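Local coordinates for osmotically inducible lipoprotein OsmE (Pseudomonas aeruginosa PAO1, PDB 4DM5), which is of unknown function but is a predicted membrane lipoprotein, probably osmotically induced, built on a domain related to the outer membrane assembly factor BamE, at residues Q31-I36 with V69-S74; Q44-K49 with K76-G81; N54-N59 with Q65-S70. All coordinates share one frame; numbering follows the deposited sequence.

Contact 1. Residues Q31-I36 with V69-S74; sequences QEVLRI and VSFDGS
Helix 30-37 packs against the antiparallel sheet of this BamE-like domain, and Val-33 carries its contact with strand 63-71, touching Val-69 and Phe-71. The contact is apolar throughout: no hydrogen bond links the two segments, the summed buried area is only 116 Å², and the nearest CA atoms, those of Val-33 and Val-69, are 8.4 Å apart. Such a spacing leaves side chains to bridge helix and sheet.

With CG1 anti to the backbone N (chi1 170°), Val-33 CG1 lies between Val-69 CG1, at 4.3 Å, and the end of the Phe-71 ring, at 4.1 Å from Phe-71 CZ. Val-33 CG2 meets the ring only, 3.9 Å from each of Phe-71 CE1 and Phe-71 CZ. The valine comes to this ring at its edge, with Val-33 CB in the ring plane. The two side chains approach from opposite directions, so the far end of the phenylalanine, not its face, is what the helix touches. Val-77 of strand 77-81 and Tyr-56 of strand 52-60 also pack on Val-33, extending this buried apolar layer.

Beyond the packing, each segment has its own polar fastening. On the helix, Arg-35 NH1 donates to Gln-31 OE1 (2.9 Å), using an in-plane lone pair of the amide oxygen, and the guanidinium lays one face over the backbone O of Gln-31. On the other segment, Asp-72 opens an Asx turn, and the backbone N of Lys-76 adds a further bond to its OD1. Within the turn, Ser-74 N (2.9 Å) and Ser-74 OG (2.6 Å) both donate to Asp-72 OD1, arriving from the same face of the carboxylate plane.

Contact 2. Residues Q44-K49 with K76-G81; sequences QKRLMK and KVDGSG
The backbones stay far apart, the closest CA atoms being those of Arg-46 and Gly-79 at 11.8 Å, so the contact depends on the long side chain of Arg-46 reaching Asp-78. Arg-46 NH1 makes a salt bridge, 2.9 Å long and nearly straight (169°), with Asp-78 OD2, which receives it on its syn lone pair. A second bond from the same nitrogen, to Asp-78 OD1 at 3.1 Å, is bent and weak. The carboxylate lies at the guanidinium edge; with the planes 87° apart, and Arg-46 NH2 no nearer than 3.6 Å to Asp-78 OD2, NH1 is the only guanidinium nitrogen bonded to the carboxylate. The arginine chain bends at chi3 (84°) and so brings that edge to Asp-78.

Asp-78 and Gly-79 both oppose Ser-70, forming a classic beta bulge at the edge of the antiparallel sheet, and Ser-70 OG bonds to Asp-78 OD1. The arginine is shared further: NH1 also donates to the carbonyl of Phe-71, and NH2 forms a salt bridge with Glu-92 of helix 85-94. Lys-49 CB lies over the rim of one guanidinium face. Water linking Arg-46 NH2 to Asp-78 is modelled at two sites too close to be filled together, so the details of that bridge are doubtful.

Contact 3. Residues N54-N59 with Q65-S70; sequences NSYILN and QPFYVS
Strands 52-60 and 63-71 form an antiparallel beta hairpin at the middle of the sheet, here pairing Asn-54 with Val-69, Tyr-56 with Phe-67 and Leu-58 with Gln-65 as hydrogen-bonded pairs. The axes of segments 54-59 and 65-70 come within 4.5 Å, at 141° between their N-to-C directions, a clear twist away from exact antiparallel.

Six backbone hydrogen bonds make the ladder, two to each of those pairs, among them Asn-54 N to Val-69 O at 2.8 Å. Between the pairs lie CA-H...O contacts, the shorter from Tyr-68 CA to Asn-54 O at 3.1 Å.

Apolar packing differs between the faces. On the face of Tyr-56, Leu-58 and Phe-67, neighbours meet diagonally: Leu-58 CG, set anti to the carbonyl carbon (chi1 -57°), rests 3.8 Å from Phe-67 CB, and Tyr-56 CE2 lies 3.9 Å from Val-69 CG2. Leu-20 of helix 19-22 covers this face, touching Tyr-56, Leu-58 and Phe-67. On the other, Ile-57 and Pro-66 run side by side, with Ile-57 CD1 4.1 Å from Pro-66 CG.

Among polar side chains, Ser-55 OG bonds to the backbone N of Cys-85, outside the hairpin. Two side-chain bonds lie within the strands: Gln-65 NE2 donates to Pro-66 O, and Asn-54 ND2 to the hydroxyl oxygen Tyr-56 OH at 3.0 Å, tilted 17° from the amide plane.

In the fold
All three contacts meet on one four-stranded antiparallel sheet, ordered 42-45, 52-60, 63-71, 77-81. Contact 3 is its central hairpin, and contact 1 uses the same strand 63-71, sharing Val-69 and Ser-70, to receive helix 30-37. Contact 2 spans from just after strand 42-45 to the other outer strand, its chain interval enclosing the hairpin. Centres of contacts 1 and 2 lie about 9 Å apart, and each is about 12 Å from contact 3. Contacts 1 and 2 alternate along the chain. Helix 30-37 lies on one face, Val-33 packing on Tyr-56 and Val-69; helix 85-94 lies on the other, touched by Tyr-68 at Cys-85 and Leu-88 and joined by the Cys-53 to Cys-85 disulfide.

Contact 1. Residues Q31-I36 with V69-S74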
loop_
_atom_site.group_PDB
_atom_site.type_symbol
_atom_site.label_atom_id
_atom_site.label_comp_id
_atom_site.label_asym_id
_atom_site.label_seq_id
_atom_site.Cartn_x
_atom_site.Cartn_y
_atom_site.Cartn_z
ATOM N N GLN A 31 -11.460 -5.191 3.431
ATOM C CA GLN A 31 -12.583 -4.419 2.969
ATOM C C GLN A 31 -12.581 -2.953 3.415
ATOM O O GLN A 31 -12.963 -2.074 2.708
ATOM C CB GLN A 31 -13.894 -5.118 3.501
ATOM C CG GLN A 31 -14.427 -6.198 2.625
ATOM C CD GLN A 31 -15.746 -6.648 3.130
ATOM O OE1 GLN A 31 -16.670 -5.831 3.325
ATOM N NE2 GLN A 31 -15.856 -7.923 3.383
ATOM N N GLU A 32 -12.053 -2.666 4.601
ATOM C CA GLU A 32 -11.954 -1.295 5.050
ATOM C C GLU A 32 -10.914 -0.504 4.212
ATOM O O GLU A 32 -11.147 0.605 3.769
ATOM C CB GLU A 32 -11.538 -1.276 6.480
ATOM C CG GLU A 32 -11.637 0.168 6.938
ATOM C CD GLU A 32 -12.016 0.373 8.376
ATOM O OE1 GLU A 32 -11.722 -0.466 9.286
ATOM O OE2 GLU A 32 -12.593 1.478 8.586
ATOM N N VAL A 33 -9.799 -1.190 3.887
ATOM C CA VAL A 33 -8.891 -0.506 3.036
ATOM C C VAL A 33 -9.502 -0.225 1.658
ATOM O O VAL A 33 -9.260 0.861 1.113
ATOM C CB VAL A 33 -7.616 -1.337 2.891
ATOM C CG1 VAL A 33 -6.670 -0.785 1.795
ATOM C CG2 VAL A 33 -6.887 -1.412 4.235
ATOM N N LEU A 34 -10.270 -1.177 1.089
ATOM C CA LEU A 34 -10.909 -0.897 -0.196
ATOM C C LEU A 34 -11.859 0.353 -0.171
ATOM O O LEU A 34 -11.906 1.226 -1.081
ATOM C CB LEU A 34 -11.693 -2.171 -0.703
ATOM C CG LEU A 34 -10.769 -3.319 -1.023
ATOM C CD1 LEU A 34 -11.467 -4.661 -1.301
ATOM C CD2 LEU A 34 -9.898 -2.835 -2.226
ATOM N N ARG A 35 -12.601 0.456 0.931
ATOM C CA ARG A 35 -13.456 1.620 1.120
ATOM C C ARG A 35 -12.762 2.954 1.237
ATOM O O ARG A 35 -13.120 3.940 0.611
ATOM C CB ARG A 35 -14.315 1.395 2.380
ATOM C CG ARG A 35 -15.351 0.266 2.105
ATOM C CD ARG A 35 -16.492 -0.017 3.096
ATOM N NE ARG A 35 -16.108 -0.916 4.141
ATOM C CZ ARG A 35 -16.318 -2.200 4.295
ATOM N NH1 ARG A 35 -16.997 -2.960 3.403
ATOM N NH2 ARG A 35 -15.725 -2.750 5.366
ATOM N N ILE A 36 -11.606 2.930 1.933
ATOM C CA ILE A 36 -10.879 4.149 2.164
ATOM C C ILE A 36 -10.176 4.603 0.955
ATOM O O ILE A 36 -10.120 5.826 0.638
ATOM C CB ILE A 36 -9.781 3.856 3.229
ATOM C CG1 ILE A 36 -10.403 3.752 4.676
ATOM C CG2 ILE A 36 -8.731 5.001 3.239
ATOM C CD1 ILE A 36 -9.485 3.105 5.723
ATOM N N VAL A 69 -0.359 -1.050 0.156
ATOM C CA VAL A 69 -0.744 -1.539 1.477
ATOM C C VAL A 69 -0.650 -3.076 1.500
ATOM O O VAL A 69 -1.105 -3.703 0.512
ATOM C CB VAL A 69 -2.247 -1.157 1.752
ATOM C CG1 VAL A 69 -2.687 -1.683 3.128
ATOM C CG2 VAL A 69 -2.418 0.367 1.725
ATOM N N SER A 70 0.062 -3.584 2.493
ATOM C CA SER A 70 0.187 -5.055 2.574
ATOM C C SER A 70 -0.602 -5.576 3.736
ATOM O O SER A 70 -0.853 -4.885 4.748
ATOM C CB SER A 70 1.661 -5.446 2.690
ATOM O OG SER A 70 2.263 -4.983 3.913
ATOM N N PHE A 71 -0.977 -6.873 3.561
ATOM C CA PHE A 71 -1.764 -7.540 4.529
ATOM C C PHE A 71 -1.079 -8.834 4.939
ATOM O O PHE A 71 -0.420 -9.478 4.082
ATOM C CB PHE A 71 -3.138 -7.964 3.960
ATOM C CG PHE A 71 -3.937 -6.797 3.479
ATOM C CD1 PHE A 71 -4.833 -6.111 4.325
ATOM C CD2 PHE A 71 -3.729 -6.295 2.148
ATOM C CE1 PHE A 71 -5.509 -5.010 3.862
ATOM C CE2 PHE A 71 -4.401 -5.154 1.716
ATOM C CZ PHE A 71 -5.312 -4.533 2.538
ATOM N N ASP A 72 -1.144 -9.165 6.248
ATOM C CA ASP A 72 -0.557 -10.427 6.692
ATOM C C ASP A 72 -1.400 -11.651 6.287
ATOM O O ASP A 72 -2.426 -11.545 5.607
ATOM C CB ASP A 72 -0.270 -10.348 8.225
ATOM C CG ASP A 72 -1.562 -10.295 9.065
ATOM O OD1 ASP A 72 -2.668 -10.644 8.582
ATOM O OD2 ASP A 72 -1.556 -9.772 10.233
ATOM N N GLY A 73 -1.001 -12.839 6.732
ATOM C CA GLY A 73 -1.747 -14.064 6.331
ATOM C C GLY A 73 -3.156 -14.133 6.888
ATOM O O GLY A 73 -3.972 -14.882 6.347
ATOM N N SER A 74 -3.444 -13.331 7.886
ATOM C CA SER A 74 -4.787 -13.288 8.480
ATOM C C SER A 74 -5.679 -12.322 7.728
ATOM O O SER A 74 -6.828 -12.154 8.091
ATOM C CB SER A 74 -4.828 -12.940 9.975
ATOM O OG SER A 74 -4.575 -11.576 10.133
#

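Contact 2. Residues Q44-K49 with K76-G81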
loop_
_atom_site.group_PDB
_atom_site.type_symbol
_atom_site.label_atom_id
_atom_site.label_comp_id
_atom_site.label_asym_id
_atom_site.label_seq_id
_atom_site.Cartn_x
_atom_site.Cartn_y
_atom_site.Cartn_z
ATOM N N GLN A 44 -1.961 -8.482 -5.596
ATOM C CA GLN A 44 -1.176 -9.719 -5.797
ATOM C C GLN A 44 -0.880 -10.396 -4.488
ATOM O O GLN A 44 -0.991 -9.850 -3.357
ATOM C CB GLN A 44 0.107 -9.415 -6.540
ATOM C CG GLN A 44 1.044 -8.501 -5.725
ATOM C CD GLN A 44 2.223 -7.905 -6.520
ATOM O OE1 GLN A 44 3.358 -8.096 -6.134
ATOM N NE2 GLN A 44 1.952 -7.127 -7.579
ATOM N N LYS A 45 -0.541 -11.685 -4.617
ATOM C CA LYS A 45 -0.102 -12.408 -3.510
ATOM C C LYS A 45 1.297 -11.920 -3.178
ATOM O O LYS A 45 2.076 -11.575 -4.079
ATOM C CB LYS A 45 -0.019 -13.908 -4.000
ATOM C CG LYS A 45 0.726 -14.753 -3.000
ATOM C CD LYS A 45 -0.195 -15.186 -1.886
ATOM C CE LYS A 45 0.611 -15.793 -0.758
ATOM N NZ LYS A 45 1.584 -14.876 -0.123
ATOM N N ARG A 46 1.661 -11.835 -1.883
ATOM C CA ARG A 46 3.016 -11.434 -1.471
ATOM C C ARG A 46 3.979 -12.532 -1.857
ATOM O O ARG A 46 3.715 -13.696 -1.566
ATOM C CB ARG A 46 3.206 -11.031 0.014
ATOM C CG ARG A 46 2.357 -9.883 0.444
ATOM C CD ARG A 46 2.408 -9.880 1.960
ATOM N NE ARG A 46 3.567 -9.187 2.559
ATOM C CZ ARG A 46 3.507 -8.740 3.807
ATOM N NH1 ARG A 46 2.395 -8.900 4.396
ATOM N NH2 ARG A 46 4.504 -8.092 4.383
ATOM N N LEU A 47 5.069 -12.148 -2.496
ATOM C CA LEU A 47 5.998 -13.173 -2.939
ATOM C C LEU A 47 6.649 -13.929 -1.822
ATOM O O LEU A 47 6.748 -15.156 -1.908
ATOM C CB LEU A 47 7.061 -12.501 -3.841
ATOM C CG LEU A 47 7.997 -13.460 -4.561
ATOM C CD1 LEU A 47 7.242 -14.208 -5.690
ATOM C CD2 LEU A 47 9.176 -12.658 -5.128
HETATM N N MSE A 48 7.103 -13.229 -0.786
HETATM C CA MSE A 48 7.959 -13.809 0.256
HETATM C C MSE A 48 7.334 -14.099 1.605
HETATM O O MSE A 48 7.949 -14.767 2.395
HETATM C CB MSE A 48 9.163 -12.933 0.551
HETATM C CG MSE A 48 9.861 -12.605 -0.786
HETATM SE SE MSE A 48 10.773 -14.146 -1.672
HETATM C CE MSE A 48 11.659 -14.422 0.057
ATOM N N LYS A 49 6.141 -13.558 1.881
ATOM C CA LYS A 49 5.446 -13.674 3.226
ATOM C C LYS A 49 4.022 -14.136 2.992
ATOM O O LYS A 49 3.480 -13.926 1.913
ATOM C CB LYS A 49 5.421 -12.347 3.959
ATOM C CG LYS A 49 6.779 -11.915 4.391
ATOM C CD LYS A 49 6.823 -10.740 5.317
ATOM C CE LYS A 49 8.303 -10.417 5.477
ATOM N NZ LYS A 49 8.575 -9.071 6.070
ATOM N N LYS A 76 -4.947 -8.923 7.576
ATOM C CA LYS A 76 -5.005 -7.606 8.283
ATOM C C LYS A 76 -3.809 -6.751 7.874
ATOM O O LYS A 76 -2.705 -7.297 7.653
ATOM C CB LYS A 76 -4.951 -7.841 9.782
ATOM C CG LYS A 76 -6.170 -8.612 10.314
ATOM C CD LYS A 76 -6.074 -8.727 11.829
ATOM C CE LYS A 76 -7.348 -9.399 12.372
ATOM N NZ LYS A 76 -7.111 -10.836 12.127
ATOM N N VAL A 77 -3.981 -5.456 7.775
ATOM C CA VAL A 77 -2.846 -4.619 7.313
ATOM C C VAL A 77 -1.652 -4.814 8.230
ATOM O O VAL A 77 -1.745 -4.752 9.451
ATOM C CB VAL A 77 -3.277 -3.126 7.396
ATOM C CG1 VAL A 77 -2.027 -2.224 7.140
ATOM C CG2 VAL A 77 -4.326 -2.828 6.368
ATOM N N ASP A 78 -0.496 -4.995 7.627
ATOM C CA ASP A 78 0.796 -5.089 8.356
ATOM C C ASP A 78 1.805 -4.098 7.778
ATOM O O ASP A 78 2.911 -4.015 8.342
ATOM C CB ASP A 78 1.363 -6.498 8.478
ATOM C CG ASP A 78 1.735 -7.065 7.172
ATOM O OD1 ASP A 78 1.522 -6.441 6.099
ATOM O OD2 ASP A 78 2.316 -8.243 7.181
ATOM N N GLY A 79 1.447 -3.367 6.759
ATOM C CA GLY A 79 2.426 -2.419 6.169
ATOM C C GLY A 79 1.847 -1.514 5.147
ATOM O O GLY A 79 0.759 -1.788 4.565
ATOM N N SER A 80 2.550 -0.431 4.867
ATOM C CA SER A 80 2.199 0.440 3.771
ATOM C C SER A 80 3.421 1.305 3.493
ATOM O O SER A 80 4.348 1.340 4.304
ATOM C CB SER A 80 0.941 1.353 4.045
ATOM O OG SER A 80 1.292 2.323 5.033
ATOM N N GLY A 81 3.443 1.885 2.345
ATOM C CA GLY A 81 4.669 2.709 2.057
ATOM C C GLY A 81 4.673 3.163 0.604
ATOM O O GLY A 81 3.826 2.797 -0.195
HETATM O O HOH W 1 5.036 -5.794 6.707
HETATM O O HOH W 2 5.307 -7.936 7.041
#

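Contact 3. Residues N54-N59 with Q65-S70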
loop_
_atom_site.group_PDB
_atom_site.type_symbol
_atom_site.label_atom_id
_atom_site.label_comp_id
_atom_site.label_asym_id
_atom_site.label_seq_id
_atom_site.Cartn_x
_atom_site.Cartn_y
_atom_site.Cartn_z
ATOM N N ASN A 54 -1.724 -4.624 -2.060
ATOM C CA ASN A 54 -2.422 -3.784 -3.027
ATOM C C ASN A 54 -1.538 -2.651 -3.494
ATOM O O ASN A 54 -0.870 -1.981 -2.651
ATOM C CB ASN A 54 -3.599 -3.058 -2.314
ATOM C CG ASN A 54 -4.786 -3.964 -1.862
ATOM O OD1 ASN A 54 -4.785 -5.139 -2.190
ATOM N ND2 ASN A 54 -5.762 -3.397 -1.170
ATOM N N SER A 55 -1.519 -2.455 -4.801
ATOM C CA SER A 55 -0.611 -1.359 -5.350
ATOM C C SER A 55 -1.504 -0.228 -5.769
ATOM O O SER A 55 -2.585 -0.436 -6.402
ATOM C CB SER A 55 0.153 -1.777 -6.590
ATOM O OG SER A 55 1.196 -2.665 -6.305
ATOM N N TYR A 56 -1.039 1.021 -5.577
ATOM C CA TYR A 56 -1.780 2.251 -5.987
ATOM C C TYR A 56 -0.850 3.243 -6.596
ATOM O O TYR A 56 0.428 3.115 -6.449
ATOM C CB TYR A 56 -2.394 2.935 -4.761
ATOM C CG TYR A 56 -3.228 1.996 -3.885
ATOM C CD1 TYR A 56 -4.596 1.930 -4.112
ATOM C CD2 TYR A 56 -2.677 1.245 -2.892
ATOM C CE1 TYR A 56 -5.405 1.106 -3.321
ATOM C CE2 TYR A 56 -3.436 0.379 -2.051
ATOM C CZ TYR A 56 -4.837 0.353 -2.280
ATOM O OH TYR A 56 -5.649 -0.405 -1.503
ATOM N N ILE A 57 -1.444 4.180 -7.336
ATOM C CA ILE A 57 -0.658 5.347 -7.720
ATOM C C ILE A 57 -1.416 6.511 -7.073
ATOM O O ILE A 57 -2.571 6.798 -7.397
ATOM C CB ILE A 57 -0.657 5.522 -9.267
ATOM C CG1 ILE A 57 0.035 4.323 -9.917
ATOM C CG2 ILE A 57 -0.048 6.908 -9.567
ATOM C CD1 ILE A 57 1.524 4.184 -9.695
ATOM N N LEU A 58 -0.733 7.230 -6.195
ATOM C CA LEU A 58 -1.339 8.446 -5.623
ATOM C C LEU A 58 -1.158 9.560 -6.620
ATOM O O LEU A 58 -0.068 9.618 -7.309
ATOM C CB LEU A 58 -0.606 8.805 -4.340
ATOM C CG LEU A 58 -0.523 7.759 -3.210
ATOM C CD1 LEU A 58 0.344 8.282 -2.078
ATOM C CD2 LEU A 58 -1.908 7.290 -2.800
ATOM N N ASN A 59 -2.181 10.400 -6.737
ATOM C CA ASN A 59 -2.106 11.498 -7.714
ATOM C C ASN A 59 -2.572 12.742 -6.978
ATOM O O ASN A 59 -3.776 12.890 -6.638
ATOM C CB ASN A 59 -3.028 11.154 -8.899
ATOM C CG ASN A 59 -2.834 12.073 -10.071
ATOM O OD1 ASN A 59 -1.999 12.972 -10.066
ATOM N ND2 ASN A 59 -3.594 11.813 -11.113
ATOM N N GLN A 65 2.766 9.132 -7.371
ATOM C CA GLN A 65 3.630 8.472 -6.461
ATOM C C GLN A 65 3.060 7.068 -6.174
ATOM O O GLN A 65 1.943 6.914 -5.671
ATOM C CB GLN A 65 3.563 9.232 -5.178
ATOM C CG GLN A 65 4.352 8.668 -4.031
ATOM C CD GLN A 65 5.751 8.342 -4.360
ATOM O OE1 GLN A 65 6.488 9.315 -4.862
ATOM N NE2 GLN A 65 6.164 7.085 -4.270
ATOM N N PRO A 66 3.838 6.033 -6.433
ATOM C CA PRO A 66 3.415 4.675 -6.072
ATOM C C PRO A 66 3.222 4.568 -4.555
ATOM O O PRO A 66 3.925 5.167 -3.735
ATOM C CB PRO A 66 4.573 3.811 -6.520
ATOM C CG PRO A 66 5.071 4.574 -7.747
ATOM C CD PRO A 66 5.092 5.978 -7.211
ATOM N N PHE A 67 2.274 3.694 -4.170
ATOM C CA PHE A 67 2.013 3.428 -2.788
ATOM C C PHE A 67 1.517 1.990 -2.702
ATOM O O PHE A 67 0.848 1.507 -3.629
ATOM C CB PHE A 67 0.926 4.376 -2.258
ATOM C CG PHE A 67 0.861 4.405 -0.764
ATOM C CD1 PHE A 67 1.736 5.160 0.020
ATOM C CD2 PHE A 67 -0.210 3.765 -0.128
ATOM C CE1 PHE A 67 1.589 5.183 1.384
ATOM C CE2 PHE A 67 -0.313 3.784 1.263
ATOM C CZ PHE A 67 0.606 4.518 2.056
ATOM N N TYR A 68 1.717 1.366 -1.580
ATOM C CA TYR A 68 1.184 -0.026 -1.349
ATOM C C TYR A 68 0.553 -0.087 0.027
ATOM O O TYR A 68 0.924 0.643 0.963
ATOM C CB TYR A 68 2.254 -1.101 -1.511
ATOM C CG TYR A 68 3.080 -1.335 -0.312
ATOM C CD1 TYR A 68 2.716 -2.171 0.743
ATOM C CD2 TYR A 68 4.322 -0.618 -0.155
ATOM C CE1 TYR A 68 3.405 -2.333 1.908
ATOM C CE2 TYR A 68 5.103 -0.829 1.002
ATOM C CZ TYR A 68 4.623 -1.632 2.062
ATOM O OH TYR A 68 5.375 -1.841 3.194
ATOM N N VAL A 69 -0.359 -1.050 0.156
ATOM C CA VAL A 69 -0.744 -1.539 1.477
ATOM C C VAL A 69 -0.650 -3.076 1.500
ATOM O O VAL A 69 -1.105 -3.703 0.512
ATOM C CB VAL A 69 -2.247 -1.157 1.752
ATOM C CG1 VAL A 69 -2.687 -1.683 3.128
ATOM C CG2 VAL A 69 -2.418 0.367 1.725
ATOM N N SER A 70 0.062 -3.584 2.493
ATOM C CA SER A 70 0.187 -5.055 2.574
ATOM C C SER A 70 -0.602 -5.576 3.736
ATOM O O SER A 70 -0.853 -4.885 4.748
ATOM C CB SER A 70 1.661 -5.446 2.690
ATOM O OG SER A 70 2.263 -4.983 3.913
#